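Local coordinates for protein phosphoserine aminotransferase SerC (Cytophaga hutchinsonii ATCC 33406, PDB 3FFR) that probably catalyses the pyridoxal-phosphate-dependent transamination that interconverts 3-phosphohydroxypyruvate and O-phosphoserine, with glutamate and 2-oxoglutarate as the amino donor and acceptor pair, at residues S49-T54 with K254-M259; E108-E113 with T126-A131; E319-A324 with V354-E359. All coordinates share one frame; numbering follows the deposited sequence.

Contact 1 joins helix 39-55 to helix 246-262 across nearly 200 residues, and contact 2 is nested inside the loop it closes, tying edge strand 108-113 of the seven-stranded mixed sheet to the loop that leads into strand 133-137. Contact 3 follows later in sequence, setting helix 347-360 against the start of strand 323-327 in the five-stranded sheet. Centres of contacts 1 and 2 are about 35 Å apart, those of 1 and 3 about 33 Å, and those of 2 and 3 about 45 Å, with contact 2 across the chain's centre from both others. Contacts 1 and 2 belong with the large sheet and contact 3 with the C-terminal part, consistent with a fold-type I aminotransferase.

Contact 1: S49-T54 with K254-M259; sequences SDNLKT and KVTGDM
N51 holds its CG anti to its own carbonyl carbon, while T256 holds OG1 between its backbone N and carbonyl carbon (chi1 53°), and these two settings bring the amide of one helix to the hydroxyl of the other. The side chains cross obliquely. N51 ND2 has its stronger bond to the carbonyl of G253 on helix 246-262, and adds a weak, bent hydrogen bond to T256 OG1 at 3.3 Å with an N-H...O angle of 146°. The same hydroxyl is met by the N51 methylene, its CB packing 3.1 Å from T256 OG1, a close approach. T256 OG1 itself bonds chiefly the carbonyl of L252, with that of G253 also near enough to share it. Beyond the hydroxyl, N51 ND2 lies 3.6 Å from G257 N.

These residues join helix 39-55, which leads into strand 62-67 at the edge of the large sheet in this probable fold-type I PLP enzyme, to the long helix 246-262. The two short helical pieces run in roughly the same direction, 31° apart, with axes 9.0 Å from each other at closest approach. One residue further on, L52 supplies the apolar part: its CD2 lies 4.0 Å from T256 CG2, the two side chains meeting at about a right angle, and the leucine also packs against V64 of the strand and L252 of the facing helix.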
loop_
_atom_site.group_PDB
_atom_site.type_symbol
_atom_site.label_atom_id
_atom_site.label_comp_id
_atom_site.label_asym_id
_atom_site.label_seq_id
_atom_site.Cartn_x
_atom_site.Cartn_y
_atom_site.Cartn_z
ATOM N N SER A 49 14.976 7.748 -0.783
ATOM C CA SER A 49 15.422 7.599 -2.201
ATOM C C SER A 49 16.943 7.724 -2.352
ATOM O O SER A 49 17.623 6.852 -2.922
ATOM C CB SER A 49 14.680 8.605 -3.095
ATOM O OG SER A 49 15.011 8.452 -4.458
ATOM N N ASP A 50 17.497 8.791 -1.800
ATOM C CA ASP A 50 18.945 8.986 -1.866
ATOM C C ASP A 50 19.712 7.863 -1.178
ATOM O O ASP A 50 20.755 7.425 -1.662
ATOM C CB ASP A 50 19.370 10.319 -1.209
ATOM C CG ASP A 50 19.076 11.543 -2.075
ATOM O OD1 ASP A 50 18.697 11.364 -3.250
ATOM O OD2 ASP A 50 19.232 12.697 -1.578
ATOM N N ASN A 51 19.249 7.463 0.005
ATOM C CA ASN A 51 19.985 6.431 0.779
ATOM C C ASN A 51 20.016 5.114 0.023
ATOM O O ASN A 51 20.994 4.396 0.068
ATOM C CB ASN A 51 19.420 6.201 2.185
ATOM C CG ASN A 51 19.777 7.319 3.163
ATOM O OD1 ASN A 51 20.533 8.257 2.823
ATOM N ND2 ASN A 51 19.215 7.239 4.395
ATOM N N LEU A 52 18.934 4.803 -0.690
ATOM C CA LEU A 52 18.906 3.574 -1.489
ATOM C C LEU A 52 19.912 3.691 -2.637
ATOM O O LEU A 52 20.603 2.723 -2.971
ATOM C CB LEU A 52 17.511 3.252 -2.028
ATOM C CG LEU A 52 16.528 2.686 -1.006
ATOM C CD1 LEU A 52 15.086 2.723 -1.576
ATOM C CD2 LEU A 52 16.920 1.241 -0.610
ATOM N N LYS A 53 19.966 4.867 -3.242
ATOM C CA LYS A 53 20.893 5.055 -4.386
ATOM C C LYS A 53 22.329 4.899 -3.899
ATOM O O LYS A 53 23.199 4.361 -4.589
ATOM C CB LYS A 53 20.680 6.402 -5.061
ATOM C CG LYS A 53 19.344 6.497 -5.769
ATOM C CD LYS A 53 18.983 7.903 -6.265
ATOM C CE LYS A 53 17.617 7.910 -6.897
ATOM N NZ LYS A 53 17.193 9.246 -7.429
ATOM N N THR A 54 22.572 5.374 -2.691
ATOM C CA THR A 54 23.938 5.298 -2.140
ATOM C C THR A 54 24.266 3.844 -1.746
ATOM O O THR A 54 25.301 3.252 -2.135
ATOM C CB THR A 54 24.088 6.232 -0.926
ATOM O OG1 THR A 54 23.802 7.578 -1.320
ATOM C CG2 THR A 54 25.503 6.165 -0.365
ATOM N N LYS A 254 15.464 5.805 7.558
ATOM C CA LYS A 254 16.206 5.677 8.820
ATOM C C LYS A 254 17.037 4.386 8.835
ATOM O O LYS A 254 18.225 4.375 9.196
ATOM C CB LYS A 254 15.266 5.695 10.027
ATOM C CG LYS A 254 14.586 7.036 10.291
ATOM C CD LYS A 254 15.588 8.155 10.596
ATOM C CE LYS A 254 14.906 9.455 10.952
ATOM N NZ LYS A 254 15.896 10.527 11.289
ATOM N N VAL A 255 16.407 3.278 8.457
ATOM C CA VAL A 255 17.096 1.960 8.453
ATOM C C VAL A 255 18.200 1.919 7.434
ATOM O O VAL A 255 19.303 1.410 7.681
ATOM C CB VAL A 255 16.090 0.794 8.243
ATOM C CG1 VAL A 255 16.781 -0.515 7.855
ATOM C CG2 VAL A 255 15.222 0.641 9.526
ATOM N N THR A 256 17.930 2.479 6.270
ATOM C CA THR A 256 18.991 2.516 5.259
ATOM C C THR A 256 20.134 3.385 5.760
ATOM O O THR A 256 21.289 3.109 5.444
ATOM C CB THR A 256 18.522 2.965 3.880
ATOM O OG1 THR A 256 17.819 4.227 3.959
ATOM C CG2 THR A 256 17.582 1.896 3.267
ATOM N N GLY A 257 19.822 4.409 6.551
ATOM C CA GLY A 257 20.895 5.241 7.143
ATOM C C GLY A 257 21.768 4.393 8.056
ATOM O O GLY A 257 23.026 4.441 8.039
ATOM N N ASP A 258 21.094 3.588 8.849
ATOM C CA ASP A 258 21.773 2.687 9.773
ATOM C C ASP A 258 22.645 1.712 8.969
ATOM O O ASP A 258 23.768 1.402 9.337
ATOM C CB ASP A 258 20.766 1.901 10.645
ATOM C CG ASP A 258 19.985 2.786 11.610
ATOM O OD1 ASP A 258 20.579 3.776 12.102
ATOM O OD2 ASP A 258 18.796 2.484 11.889
HETATM N N MSE A 259 22.092 1.207 7.874
HETATM C CA MSE A 259 22.796 0.235 7.045
HETATM C C MSE A 259 24.051 0.835 6.412
HETATM O O MSE A 259 25.100 0.195 6.303
HETATM C CB MSE A 259 21.885 -0.384 5.964
HETATM C CG MSE A 259 20.874 -1.285 6.522
HETATM SE SE MSE A 259 19.738 -1.996 5.076
HETATM C CE MSE A 259 18.734 -3.284 6.094
#

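Contact 2: E108-E113 with T126-A131; sequences EAYKEE and TVPADA
Y110 and P128 make the tight half of this contact. The proline ring lies over one face of the tyrosine, with P128 CG 3.5 Å from the centroid of the Y110 ring and 7° off its normal, a well-centred CH-pi contact. At the far end of the same ring, Y110 OH gives its proton to the syn lone pair of D130 OD1, a short bond of 2.6 Å. D130 has CG between its backbone N and carbonyl carbon (chi1 65°), which swings the carboxylate back to the ring's edge, its plane 39° from that of the ring. K85 binds both Y110 OH and D130 OD2, and its positive charge would probably favour a charged carboxylate. A type I turn from P128 to A131, closed by A131 N to P128 O at 3.1 Å, presents proline and aspartate together, and A131 CB reaches the ring obliquely.

Toward E112 the join is loose: a water receives the N-H of T126 and donates to E112 OE1, so water replaces direct contact between those two residues.

Strand 108-113 is the edge strand of the seven-stranded sheet, parallel to 85-90, and helix 93-104 makes the beta-alpha-beta crossover between them. A109 and K111 meet that helix, while Y110 and E112 point to the other side of the sheet, where they touch F87 and where the loop leading into strand 133-137 lies.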
loop_
_atom_site.group_PDB
_atom_site.type_symbol
_atom_site.label_atom_id
_atom_site.label_comp_id
_atom_site.label_asym_id
_atom_site.label_seq_id
_atom_site.Cartn_x
_atom_site.Cartn_y
_atom_site.Cartn_z
ATOM N N GLU A 108 1.277 -12.961 -23.742
ATOM C CA GLU A 108 1.808 -14.305 -23.985
ATOM C C GLU A 108 3.206 -14.383 -23.382
ATOM O O GLU A 108 4.107 -13.640 -23.753
ATOM C CB GLU A 108 1.889 -14.601 -25.469
ATOM C CG GLU A 108 0.565 -14.624 -26.169
ATOM C CD GLU A 108 0.697 -14.882 -27.677
ATOM O OE1 GLU A 108 1.752 -15.370 -28.122
ATOM O OE2 GLU A 108 -0.269 -14.580 -28.405
ATOM N N ALA A 109 3.397 -15.330 -22.487
ATOM C CA ALA A 109 4.688 -15.478 -21.807
ATOM C C ALA A 109 5.424 -16.771 -22.132
ATOM O O ALA A 109 4.850 -17.856 -22.115
ATOM C CB ALA A 109 4.469 -15.392 -20.266
ATOM N N TYR A 110 6.706 -16.627 -22.436
ATOM C CA TYR A 110 7.606 -17.771 -22.543
ATOM C C TYR A 110 8.023 -18.151 -21.148
ATOM O O TYR A 110 8.216 -17.296 -20.285
ATOM C CB TYR A 110 8.859 -17.436 -23.338
ATOM C CG TYR A 110 8.638 -17.056 -24.794
ATOM C CD1 TYR A 110 8.317 -18.034 -25.735
ATOM C CD2 TYR A 110 8.839 -15.762 -25.248
ATOM C CE1 TYR A 110 8.133 -17.718 -27.066
ATOM C CE2 TYR A 110 8.664 -15.440 -26.577
ATOM C CZ TYR A 110 8.325 -16.419 -27.481
ATOM O OH TYR A 110 8.160 -16.087 -28.812
ATOM N N LYS A 111 8.187 -19.448 -20.939
ATOM C CA LYS A 111 8.618 -19.968 -19.668
ATOM C C LYS A 111 9.800 -20.913 -19.805
ATOM O O LYS A 111 9.743 -21.879 -20.580
ATOM C CB LYS A 111 7.455 -20.717 -18.993
ATOM C CG LYS A 111 7.841 -21.360 -17.711
ATOM C CD LYS A 111 6.663 -21.891 -16.903
ATOM C CE LYS A 111 5.769 -22.824 -17.706
ATOM N NZ LYS A 111 4.921 -23.648 -16.788
ATOM N N GLU A 112 10.875 -20.571 -19.108
ATOM C CA GLU A 112 12.041 -21.430 -18.941
ATOM C C GLU A 112 11.888 -21.988 -17.534
ATOM O O GLU A 112 11.980 -21.251 -16.538
ATOM C CB GLU A 112 13.345 -20.658 -19.067
ATOM C CG GLU A 112 14.581 -21.521 -18.976
ATOM C CD GLU A 112 14.813 -22.378 -20.199
ATOM O OE1 GLU A 112 14.327 -22.027 -21.291
ATOM O OE2 GLU A 112 15.531 -23.381 -20.068
ATOM N N GLU A 113 11.662 -23.294 -17.429
ATOM C CA GLU A 113 11.338 -23.877 -16.092
ATOM C C GLU A 113 12.337 -24.840 -15.538
ATOM O O GLU A 113 12.964 -25.594 -16.279
ATOM C CB GLU A 113 9.954 -24.571 -16.182
ATOM C CG GLU A 113 9.396 -24.986 -14.827
ATOM C CD GLU A 113 7.895 -25.278 -14.837
ATOM O OE1 GLU A 113 7.273 -25.272 -15.910
ATOM O OE2 GLU A 113 7.338 -25.507 -13.747
ATOM N N THR A 126 18.266 -20.173 -24.010
ATOM C CA THR A 126 18.148 -19.165 -25.048
ATOM C C THR A 126 16.854 -18.376 -24.773
ATOM O O THR A 126 15.947 -18.833 -24.093
ATOM C CB THR A 126 18.121 -19.762 -26.460
ATOM O OG1 THR A 126 17.005 -20.644 -26.565
ATOM C CG2 THR A 126 19.429 -20.504 -26.798
ATOM N N VAL A 127 16.799 -17.163 -25.293
ATOM C CA VAL A 127 15.643 -16.280 -25.131
ATOM C C VAL A 127 15.155 -15.872 -26.512
ATOM O O VAL A 127 15.950 -15.344 -27.326
ATOM C CB VAL A 127 16.015 -15.005 -24.338
ATOM C CG1 VAL A 127 14.815 -14.081 -24.232
ATOM C CG2 VAL A 127 16.600 -15.364 -22.942
ATOM N N PRO A 128 13.862 -16.126 -26.817
ATOM C CA PRO A 128 13.368 -15.720 -28.125
ATOM C C PRO A 128 13.535 -14.240 -28.363
ATOM O O PRO A 128 13.375 -13.407 -27.453
ATOM C CB PRO A 128 11.892 -16.095 -28.090
ATOM C CG PRO A 128 11.815 -17.214 -27.087
ATOM C CD PRO A 128 12.872 -16.925 -26.055
ATOM N N ALA A 129 13.806 -13.918 -29.615
ATOM C CA ALA A 129 14.033 -12.539 -30.006
ATOM C C ALA A 129 12.849 -11.634 -29.759
ATOM O O ALA A 129 13.012 -10.436 -29.476
ATOM C CB ALA A 129 14.474 -12.474 -31.506
ATOM N N ASP A 130 11.654 -12.196 -29.864
ATOM C CA ASP A 130 10.417 -11.385 -29.717
ATOM C C ASP A 130 9.956 -11.224 -28.263
ATOM O O ASP A 130 8.934 -10.619 -27.992
ATOM C CB ASP A 130 9.273 -11.871 -30.616
ATOM C CG ASP A 130 8.784 -13.249 -30.276
ATOM O OD1 ASP A 130 9.384 -13.899 -29.391
ATOM O OD2 ASP A 130 7.798 -13.682 -30.928
ATOM N N ALA A 131 10.729 -11.778 -27.334
ATOM C CA ALA A 131 10.477 -11.533 -25.888
ATOM C C ALA A 131 10.874 -10.077 -25.620
ATOM O O ALA A 131 11.994 -9.662 -25.934
ATOM C CB ALA A 131 11.299 -12.471 -24.994
HETATM O O HOH W 1 16.146 -22.371 -23.438
#

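Contact 3: E319-A324 with V354-E359; sequences EPFDMA and VQTLKE
T356 meets F321 and M323 where the C-terminal helix 347-360 packs beside the entry to strand 323-327, in the small C-terminal part of this probable fold-type I aminotransferase. Walking along the helix, V354 comes first, turned away toward I278 and Y281 of helix 264-284. At T356 the methyl CG2 stands anti to the backbone N (chi1 -59° to OG1), and this sends it over one face of the F321 ring. There it makes a CH-pi contact, T356 CG2 lying 3.8 Å from the F321 ring centroid, 14° off the normal and offset toward the rim. An alanine in place of F321 removes the ring and would probably leave the T356 methyl without its aromatic cover. The hydroxyl of T356 bonds the carbonyl of K352 a turn back; across the contact it faces the methyl CE of selenomethionine M323, whose chain bends at chi3 (-70°) to meet T356 tip to tip. L357 then turns to I314, L318 and Y281, and K358 also rests on Y281. Where strand and helix meet, M323 CE ends 3.3 Å from T356 OG1 and 3.6 Å from T356 CB.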
loop_
_atom_site.group_PDB
_atom_site.type_symbol
_atom_site.label_atom_id
_atom_site.label_comp_id
_atom_site.label_asym_id
_atom_site.label_seq_id
_atom_site.Cartn_x
_atom_site.Cartn_y
_atom_site.Cartn_z
ATOM N N GLU A 319 10.297 -22.904 21.109
ATOM C CA GLU A 319 9.436 -21.918 21.760
ATOM C C GLU A 319 9.953 -21.440 23.128
ATOM O O GLU A 319 9.982 -20.237 23.372
ATOM C CB GLU A 319 7.995 -22.411 21.868
ATOM C CG GLU A 319 7.011 -21.294 22.145
ATOM C CD GLU A 319 5.581 -21.797 22.256
ATOM O OE1 GLU A 319 5.388 -23.026 22.442
ATOM O OE2 GLU A 319 4.651 -20.961 22.174
ATOM N N PRO A 320 10.331 -22.365 24.028
ATOM C CA PRO A 320 10.821 -21.958 25.346
ATOM C C PRO A 320 12.103 -21.131 25.286
ATOM O O PRO A 320 12.468 -20.443 26.266
ATOM C CB PRO A 320 11.108 -23.297 26.055
ATOM C CG PRO A 320 10.303 -24.300 25.329
ATOM C CD PRO A 320 10.181 -23.828 23.922
ATOM N N PHE A 321 12.758 -21.209 24.135
ATOM C CA PHE A 321 14.004 -20.491 23.874
ATOM C C PHE A 321 13.760 -19.184 23.109
ATOM O O PHE A 321 14.708 -18.512 22.668
ATOM C CB PHE A 321 14.961 -21.347 23.074
ATOM C CG PHE A 321 15.437 -22.559 23.817
ATOM C CD1 PHE A 321 16.544 -22.475 24.645
ATOM C CD2 PHE A 321 14.761 -23.761 23.708
ATOM C CE1 PHE A 321 16.991 -23.597 25.375
ATOM C CE2 PHE A 321 15.224 -24.907 24.429
ATOM C CZ PHE A 321 16.329 -24.793 25.257
ATOM N N ASP A 322 12.496 -18.840 22.980
ATOM C CA ASP A 322 12.108 -17.587 22.312
ATOM C C ASP A 322 12.649 -17.418 20.898
ATOM O O ASP A 322 13.218 -16.373 20.529
ATOM C CB ASP A 322 12.527 -16.393 23.151
ATOM C CG ASP A 322 11.507 -16.068 24.226
ATOM O OD1 ASP A 322 10.281 -16.218 23.969
ATOM O OD2 ASP A 322 11.948 -15.632 25.299
HETATM N N MSE A 323 12.468 -18.475 20.126
HETATM C CA MSE A 323 12.833 -18.480 18.702
HETATM C C MSE A 323 11.841 -19.297 17.891
HETATM O O MSE A 323 11.142 -20.168 18.411
HETATM C CB MSE A 323 14.239 -19.047 18.488
HETATM C CG MSE A 323 15.336 -18.223 19.176
HETATM SE SE MSE A 323 17.114 -18.898 18.871
HETATM C CE MSE A 323 16.995 -20.522 19.932
ATOM N N ALA A 324 11.771 -18.966 16.610
ATOM C CA ALA A 324 10.958 -19.723 15.650
ATOM C C ALA A 324 11.584 -19.645 14.265
ATOM O O ALA A 324 12.200 -18.648 13.922
ATOM C CB ALA A 324 9.515 -19.205 15.601
ATOM N N VAL A 354 21.467 -21.906 16.267
ATOM C CA VAL A 354 22.225 -23.097 15.842
ATOM C C VAL A 354 22.579 -23.971 17.056
ATOM O O VAL A 354 22.481 -25.203 17.024
ATOM C CB VAL A 354 23.465 -22.731 14.999
ATOM C CG1 VAL A 354 24.373 -23.963 14.756
ATOM C CG2 VAL A 354 23.014 -22.131 13.652
ATOM N N GLN A 355 22.950 -23.324 18.143
ATOM C CA GLN A 355 23.346 -24.071 19.329
ATOM C C GLN A 355 22.165 -24.822 19.903
ATOM O O GLN A 355 22.287 -25.962 20.379
ATOM C CB GLN A 355 23.932 -23.150 20.393
ATOM C CG GLN A 355 24.074 -23.807 21.756
ATOM C CD GLN A 355 24.480 -22.798 22.808
ATOM O OE1 GLN A 355 25.617 -22.308 22.806
ATOM N NE2 GLN A 355 23.544 -22.470 23.718
ATOM N N THR A 356 21.014 -24.177 19.837
ATOM C CA THR A 356 19.794 -24.747 20.394
ATOM C C THR A 356 19.374 -25.921 19.527
ATOM O O THR A 356 19.007 -26.986 20.027
ATOM C CB THR A 356 18.684 -23.692 20.531
ATOM O OG1 THR A 356 19.145 -22.635 21.386
ATOM C CG2 THR A 356 17.426 -24.299 21.102
ATOM N N LEU A 357 19.469 -25.730 18.214
ATOM C CA LEU A 357 19.106 -26.804 17.286
ATOM C C LEU A 357 20.025 -28.016 17.485
ATOM O O LEU A 357 19.592 -29.171 17.478
ATOM C CB LEU A 357 19.192 -26.338 15.842
ATOM C CG LEU A 357 18.055 -25.387 15.425
ATOM C CD1 LEU A 357 18.327 -24.849 14.023
ATOM C CD2 LEU A 357 16.665 -26.054 15.475
ATOM N N LYS A 358 21.300 -27.729 17.653
ATOM C CA LYS A 358 22.289 -28.797 17.815
ATOM C C LYS A 358 22.031 -29.620 19.043
ATOM O O LYS A 358 22.149 -30.859 19.038
ATOM C CB LYS A 358 23.695 -28.219 17.923
ATOM C CG LYS A 358 24.179 -27.620 16.625
ATOM C CD LYS A 358 25.423 -26.772 16.796
ATOM C CE LYS A 358 26.611 -27.565 17.270
ATOM N NZ LYS A 358 27.801 -26.662 17.291
ATOM N N GLU A 359 21.670 -28.907 20.090
ATOM C CA GLU A 359 21.488 -29.508 21.406
ATOM C C GLU A 359 20.190 -30.256 21.544
ATOM O O GLU A 359 20.165 -31.335 22.140
ATOM C CB GLU A 359 21.605 -28.456 22.512
ATOM C CG GLU A 359 23.016 -27.896 22.673
ATOM C CD GLU A 359 23.144 -26.889 23.823
ATOM O OE1 GLU A 359 22.131 -26.619 24.496
ATOM O OE2 GLU A 359 24.264 -26.366 24.043
#